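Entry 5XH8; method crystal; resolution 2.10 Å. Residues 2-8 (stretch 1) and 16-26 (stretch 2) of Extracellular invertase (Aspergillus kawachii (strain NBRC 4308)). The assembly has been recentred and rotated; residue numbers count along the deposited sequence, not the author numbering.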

ATOM      1  N   SER A   2     -13.491 -11.487 -50.695  1.00 88.45           N
ATOM      2  CA  SER A   2     -12.228 -11.147 -50.033  1.00 88.51           C
ATOM      3  C   SER A   2     -11.742  -9.781 -50.501  1.00 91.83           C
ATOM      4  O   SER A   2     -12.026  -9.365 -51.635  1.00 87.26           O
ATOM      5  N   VAL A   3     -11.012  -9.098 -49.619  1.00 90.67           N
ATOM      6  CA  VAL A   3     -10.298  -7.854 -49.961  1.00 80.62           C
ATOM      7  C   VAL A   3      -8.908  -8.255 -50.500  1.00 66.86           C
ATOM      8  O   VAL A   3      -8.118  -8.884 -49.796  1.00 63.05           O
ATOM      9  N   VAL A   4      -8.638  -7.920 -51.765  1.00 56.32           N
ATOM     10  CA  VAL A   4      -7.606  -8.627 -52.577  1.00 51.61           C
ATOM     11  C   VAL A   4      -6.238  -7.996 -52.473  1.00 43.62           C
ATOM     12  O   VAL A   4      -6.081  -6.877 -52.949  1.00 40.79           O
ATOM     13  N   ILE A   5      -5.253  -8.718 -51.918  1.00 39.83           N
ATOM     14  CA  ILE A   5      -3.876  -8.201 -51.810  1.00 36.67           C
ATOM     15  C   ILE A   5      -2.941  -8.930 -52.770  1.00 37.77           C
ATOM     16  O   ILE A   5      -2.735 -10.148 -52.653  1.00 37.01           O
ATOM     17  N   ASP A   6      -2.342  -8.181 -53.683  1.00 33.48           N
ATOM     18  CA  ASP A   6      -1.397  -8.731 -54.631  1.00 31.78           C
ATOM     19  C   ASP A   6      -0.088  -8.020 -54.417  1.00 29.74           C
ATOM     20  O   ASP A   6       0.039  -6.829 -54.699  1.00 30.12           O
ATOM     21  N   TYR A   7       0.899  -8.761 -53.920  1.00 29.05           N
ATOM     22  CA  TYR A   7       2.193  -8.180 -53.567  1.00 29.73           C
ATOM     23  C   TYR A   7       3.101  -7.946 -54.776  1.00 30.10           C
ATOM     24  O   TYR A   7       4.242  -7.527 -54.596  1.00 28.46           O
ATOM     25  N   ASN A   8       2.612  -8.211 -55.998  1.00 28.95           N
ATOM     26  CA  ASN A   8       3.281  -7.706 -57.204  1.00 30.35           C
ATOM     27  C   ASN A   8       2.773  -6.354 -57.642  1.00 30.29           C
ATOM     28  O   ASN A   8       3.416  -5.719 -58.449  1.00 32.94           O
ATOM     29  N   THR A  16      -5.731   2.844 -45.411  1.00 31.64           N
ATOM     30  CA  THR A  16      -7.062   2.788 -46.030  1.00 31.29           C
ATOM     31  C   THR A  16      -7.600   1.386 -46.149  1.00 31.22           C
ATOM     32  O   THR A  16      -8.755   1.230 -46.499  1.00 30.77           O
ATOM     33  N   LEU A  17      -6.781   0.362 -45.886  1.00 30.54           N
ATOM     34  CA  LEU A  17      -7.232  -1.031 -46.060  1.00 31.34           C
ATOM     35  C   LEU A  17      -8.110  -1.492 -44.883  1.00 30.80           C
ATOM     36  O   LEU A  17      -8.112  -0.844 -43.841  1.00 30.88           O
ATOM     37  N   PRO A  18      -8.877  -2.587 -45.059  1.00 29.99           N
ATOM     38  CA  PRO A  18      -9.681  -3.101 -43.961  1.00 31.41           C
ATOM     39  C   PRO A  18      -8.852  -3.619 -42.787  1.00 30.89           C
ATOM     40  O   PRO A  18      -7.664  -3.951 -42.934  1.00 28.49           O
ATOM     41  N   ASN A  19      -9.514  -3.675 -41.641  1.00 31.05           N
ATOM     42  CA  ASN A  19      -8.933  -4.220 -40.412  1.00 33.75           C
ATOM     43  C   ASN A  19      -8.547  -5.658 -40.642  1.00 31.60           C
ATOM     44  O   ASN A  19      -9.317  -6.405 -41.228  1.00 30.07           O
ATOM     45  N   GLY A  20      -7.344  -6.034 -40.221  1.00 28.59           N
ATOM     46  CA  GLY A  20      -6.908  -7.427 -40.362  1.00 27.73           C
ATOM     47  C   GLY A  20      -6.354  -7.826 -41.715  1.00 28.00           C
ATOM     48  O   GLY A  20      -5.817  -8.916 -41.832  1.00 27.25           O
ATOM     49  N   SER A  21      -6.436  -6.946 -42.732  1.00 28.16           N
ATOM     50  CA  SER A  21      -6.094  -7.319 -44.102  1.00 26.53           C
ATOM     51  C   SER A  21      -4.594  -7.523 -44.267  1.00 25.51           C
ATOM     52  O   SER A  21      -4.180  -8.284 -45.130  1.00 26.71           O
ATOM     53  N   LEU A  22      -3.782  -6.886 -43.419  1.00 26.35           N
ATOM     54  CA  LEU A  22      -2.335  -7.056 -43.449  1.00 24.29           C
ATOM     55  C   LEU A  22      -1.777  -7.943 -42.308  1.00 25.04           C
ATOM     56  O   LEU A  22      -0.603  -7.847 -41.966  1.00 25.12           O
ATOM     57  N   PHE A  23      -2.585  -8.851 -41.776  1.00 26.30           N
ATOM     58  CA  PHE A  23      -2.147  -9.701 -40.661  1.00 26.31           C
ATOM     59  C   PHE A  23      -0.891 -10.513 -41.001  1.00 27.63           C
ATOM     60  O   PHE A  23       0.082 -10.500 -40.242  1.00 24.63           O
ATOM     61  N   GLU A  24      -0.880 -11.167 -42.163  1.00 28.08           N
ATOM     62  CA  GLU A  24       0.260 -12.003 -42.556  1.00 27.76           C
ATOM     63  C   GLU A  24       1.413 -11.276 -43.224  1.00 27.78           C
ATOM     64  O   GLU A  24       2.502 -11.844 -43.339  1.00 29.26           O
ATOM     65  N   THR A  25       1.211 -10.018 -43.617  1.00 26.74           N
ATOM     66  CA  THR A  25       2.113  -9.321 -44.527  1.00 25.21           C
ATOM     67  C   THR A  25       3.552  -9.367 -44.092  1.00 26.83           C
ATOM     68  O   THR A  25       4.441  -9.767 -44.879  1.00 26.28           O
ATOM     69  N   TRP A  26       3.772  -8.965 -42.835  1.00 24.52           N
ATOM     70  CA  TRP A  26       5.110  -8.798 -42.271  1.00 24.98           C
ATOM     71  C   TRP A  26       5.386  -9.729 -41.071  1.00 23.95           C
ATOM     72  O   TRP A  26       6.415  -9.607 -40.389  1.00 26.19           O
TER

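Packing of residues 2-8 against residues 16-26 in the extracellular invertase of Aspergillus kawachii. The first stretch is extended through Asp6 without forming a regular strand, and its side chains alternate: Val3, Ile5 and Tyr7 direct their CA-to-CB bonds toward the second stretch, whereas Ser2, Val4, Asp6 and Asn8 remain out of its reach. The second stretch offers a looped surface built on two overlapping turns, and the contact is small, burying 291 Å² summed over both sides. The backbones stay well apart, with CA of Val3 7.2 Å from CA of Ser21 and CA of Tyr7 9.1 Å from CA of Thr25, so side chains fill the space between them.

Apolar contacts occupy the part of the interface formed by Val3 and Ile5. Val3, in the m rotamer, packs on Pro18 with both methyls, CG1 at 3.7 Å and CG2 at 3.8 Å from CG of the ring, which has a C-gamma exo pucker, and CG2 also lies 3.9 Å from CB of Ser21. Val3 is poorly ordered, so its fit is less sharply defined than these distances suggest. Ile5 adopts m at both chi1 and chi2, which brings CD1 against two leucines that meet on the same side of it, 4.2 Å from CD1 of Leu17 and 4.3 Å from CD2 of Leu22. Both leucines have chi1 m and chi2 t. Leu17 points toward the first stretch; Leu22 leaves its backbone sideways, but its end comes nearer and reaches Ile5. The CG1 atom of Ile5 also passes 4.2 Å from the carbonyl O of Ser21, a contact without polar character.

The polar link is made by Tyr7. With chi1 m and chi2 at -71°, its ring reaches across to place OH 2.7 Å from OG1 of Thr25, the one hydrogen bond between the stretches; either hydroxyl could be the donor. Thr25 is also m, and its CA-to-CB bond runs sideways; the long tyrosine side chain spans much of the gap. CG2 of Thr25 approaches the tyrosine ring obliquely, and CD2 of Leu22 lies 4.4 Å from Tyr7 OH, joining the polar contact to the apolar cluster.

Hydrogen bonds within the second stretch hold this surface in shape. In the type II turn from Pro18 to Ser21, the carbonyl O of Pro18 accepts from Ser21 N at 3.2 Å and from Ser21 OG at 2.8 Å. The p rotamer of Ser21 thus turns its hydroxyl back to the turn while CB faces Val3. Gly20 supplies positive phi (82°), at which a CB would jam against the preceding carbonyl. A type I turn from Gly20 to Phe23 overlaps it, closed by Phe23 N to Gly20 O at 3.2 Å. In the first stretch, Asn8 N donates to Asp6 OD1 at 2.8 Å, away from the interface. Phe23 and Glu24 lead their ends away, and Trp26 makes no contact with the first stretch.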

ATOM      1  CB  SER A   2     -11.140 -12.182 -50.341  1.00 86.25           C
ATOM      2  OG  SER A   2     -11.277 -13.326 -49.523  1.00 87.20           O
ATOM      3  CB  VAL A   3     -10.270  -6.877 -48.759  1.00 82.09           C
ATOM      4  CG1 VAL A   3     -11.703  -6.659 -48.246  1.00 79.69           C
ATOM      5  CG2 VAL A   3      -9.335  -7.364 -47.641  1.00 83.51           C
ATOM      6  CB  VAL A   4      -7.939  -8.586 -54.089  1.00 55.37           C
ATOM      7  CG1 VAL A   4      -6.949  -9.436 -54.911  1.00 53.79           C
ATOM      8  CG2 VAL A   4      -9.357  -9.031 -54.322  1.00 56.39           C
ATOM      9  CB  ILE A   5      -3.264  -8.332 -50.400  1.00 36.09           C
ATOM     10  CG1 ILE A   5      -4.212  -7.815 -49.295  1.00 37.70           C
ATOM     11  CG2 ILE A   5      -1.942  -7.567 -50.338  1.00 36.67           C
ATOM     12  CD1 ILE A   5      -4.330  -6.322 -49.182  1.00 36.65           C
ATOM     13  CB  ASP A   6      -1.908  -8.530 -56.051  1.00 33.05           C
ATOM     14  CG  ASP A   6      -1.024  -9.192 -57.093  1.00 34.70           C
ATOM     15  OD1 ASP A   6       0.200  -9.369 -56.864  1.00 30.36           O
ATOM     16  OD2 ASP A   6      -1.575  -9.520 -58.162  1.00 40.08           O
ATOM     17  CB  TYR A   7       2.898  -9.022 -52.478  1.00 30.90           C
ATOM     18  CG  TYR A   7       2.133  -9.000 -51.165  1.00 31.42           C
ATOM     19  CD1 TYR A   7       2.092  -7.838 -50.369  1.00 31.32           C
ATOM     20  CD2 TYR A   7       1.422 -10.122 -50.734  1.00 33.42           C
ATOM     21  CE1 TYR A   7       1.371  -7.802 -49.187  1.00 30.92           C
ATOM     22  CE2 TYR A   7       0.711 -10.108 -49.533  1.00 32.85           C
ATOM     23  CZ  TYR A   7       0.697  -8.952 -48.764  1.00 33.65           C
ATOM     24  OH  TYR A   7      -0.031  -8.951 -47.603  1.00 31.31           O
ATOM     25  CB  ASN A   8       3.153  -8.694 -58.363  1.00 32.10           C
ATOM     26  CG  ASN A   8       3.817 -10.010 -58.065  1.00 32.22           C
ATOM     27  OD1 ASN A   8       4.991 -10.072 -57.685  1.00 33.77           O
ATOM     28  ND2 ASN A   8       3.067 -11.071 -58.224  1.00 33.89           N
ATOM     29  CB  THR A  16      -7.069   3.422 -47.454  1.00 31.05           C
ATOM     30  OG1 THR A  16      -6.212   2.679 -48.348  1.00 29.16           O
ATOM     31  CG2 THR A  16      -6.603   4.867 -47.378  1.00 30.79           C
ATOM     32  CB  LEU A  17      -6.040  -1.968 -46.256  1.00 31.83           C
ATOM     33  CG  LEU A  17      -5.242  -1.766 -47.555  1.00 32.75           C
ATOM     34  CD1 LEU A  17      -3.920  -2.507 -47.500  1.00 33.62           C
ATOM     35  CD2 LEU A  17      -6.050  -2.236 -48.757  1.00 33.40           C
ATOM     36  CB  PRO A  18     -10.457  -4.273 -44.581  1.00 31.75           C
ATOM     37  CG  PRO A  18     -10.409  -4.043 -46.049  1.00 32.07           C
ATOM     38  CD  PRO A  18      -9.121  -3.332 -46.310  1.00 31.25           C
ATOM     39  CB  ASN A  19      -9.946  -4.184 -39.281  1.00 33.64           C
ATOM     40  CG  ASN A  19     -10.239  -2.780 -38.818  1.00 34.37           C
ATOM     41  OD1 ASN A  19      -9.505  -1.844 -39.112  1.00 34.05           O
ATOM     42  ND2 ASN A  19     -11.324  -2.628 -38.088  1.00 38.44           N
ATOM     43  CB  SER A  21      -6.632  -6.270 -45.106  1.00 27.69           C
ATOM     44  OG  SER A  21      -5.993  -5.015 -44.928  1.00 25.96           O
ATOM     45  CB  LEU A  22      -1.655  -5.699 -43.445  1.00 26.36           C
ATOM     46  CG  LEU A  22      -2.018  -4.694 -44.560  1.00 27.32           C
ATOM     47  CD1 LEU A  22      -1.258  -3.407 -44.339  1.00 26.44           C
ATOM     48  CD2 LEU A  22      -1.703  -5.254 -45.947  1.00 27.02           C
ATOM     49  CB  PHE A  23      -3.285 -10.620 -40.207  1.00 26.54           C
ATOM     50  CG  PHE A  23      -2.945 -11.449 -39.008  1.00 25.82           C
ATOM     51  CD1 PHE A  23      -3.012 -10.906 -37.726  1.00 26.06           C
ATOM     52  CD2 PHE A  23      -2.561 -12.776 -39.151  1.00 26.97           C
ATOM     53  CE1 PHE A  23      -2.686 -11.683 -36.599  1.00 26.76           C
ATOM     54  CE2 PHE A  23      -2.222 -13.551 -38.033  1.00 28.57           C
ATOM     55  CZ  PHE A  23      -2.295 -12.993 -36.755  1.00 27.26           C
ATOM     56  CB  GLU A  24      -0.203 -13.181 -43.442  1.00 29.30           C
ATOM     57  CG  GLU A  24      -1.168 -14.163 -42.771  1.00 32.17           C
ATOM     58  CD  GLU A  24      -0.579 -14.955 -41.569  1.00 37.06           C
ATOM     59  OE1 GLU A  24       0.635 -14.857 -41.278  1.00 38.54           O
ATOM     60  OE2 GLU A  24      -1.348 -15.683 -40.880  1.00 38.07           O
ATOM     61  CB  THR A  25       1.681  -7.848 -44.689  1.00 26.10           C
ATOM     62  OG1 THR A  25       0.322  -7.813 -45.126  1.00 23.29           O
ATOM     63  CG2 THR A  25       2.559  -7.103 -45.711  1.00 27.84           C
ATOM     64  CB  TRP A  26       5.276  -7.337 -41.874  1.00 24.83           C
ATOM     65  CG  TRP A  26       5.399  -6.393 -43.064  1.00 26.69           C
ATOM     66  CD1 TRP A  26       6.151  -6.584 -44.206  1.00 27.00           C
ATOM     67  CD2 TRP A  26       4.790  -5.096 -43.203  1.00 27.42           C
ATOM     68  NE1 TRP A  26       6.037  -5.491 -45.038  1.00 27.16           N
ATOM     69  CE2 TRP A  26       5.203  -4.570 -44.457  1.00 26.83           C
ATOM     70  CE3 TRP A  26       3.935  -4.325 -42.391  1.00 26.56           C
ATOM     71  CZ2 TRP A  26       4.799  -3.320 -44.908  1.00 26.90           C
ATOM     72  CZ3 TRP A  26       3.529  -3.070 -42.846  1.00 28.24           C
ATOM     73  CH2 TRP A  26       3.974  -2.576 -44.094  1.00 27.77           C
TER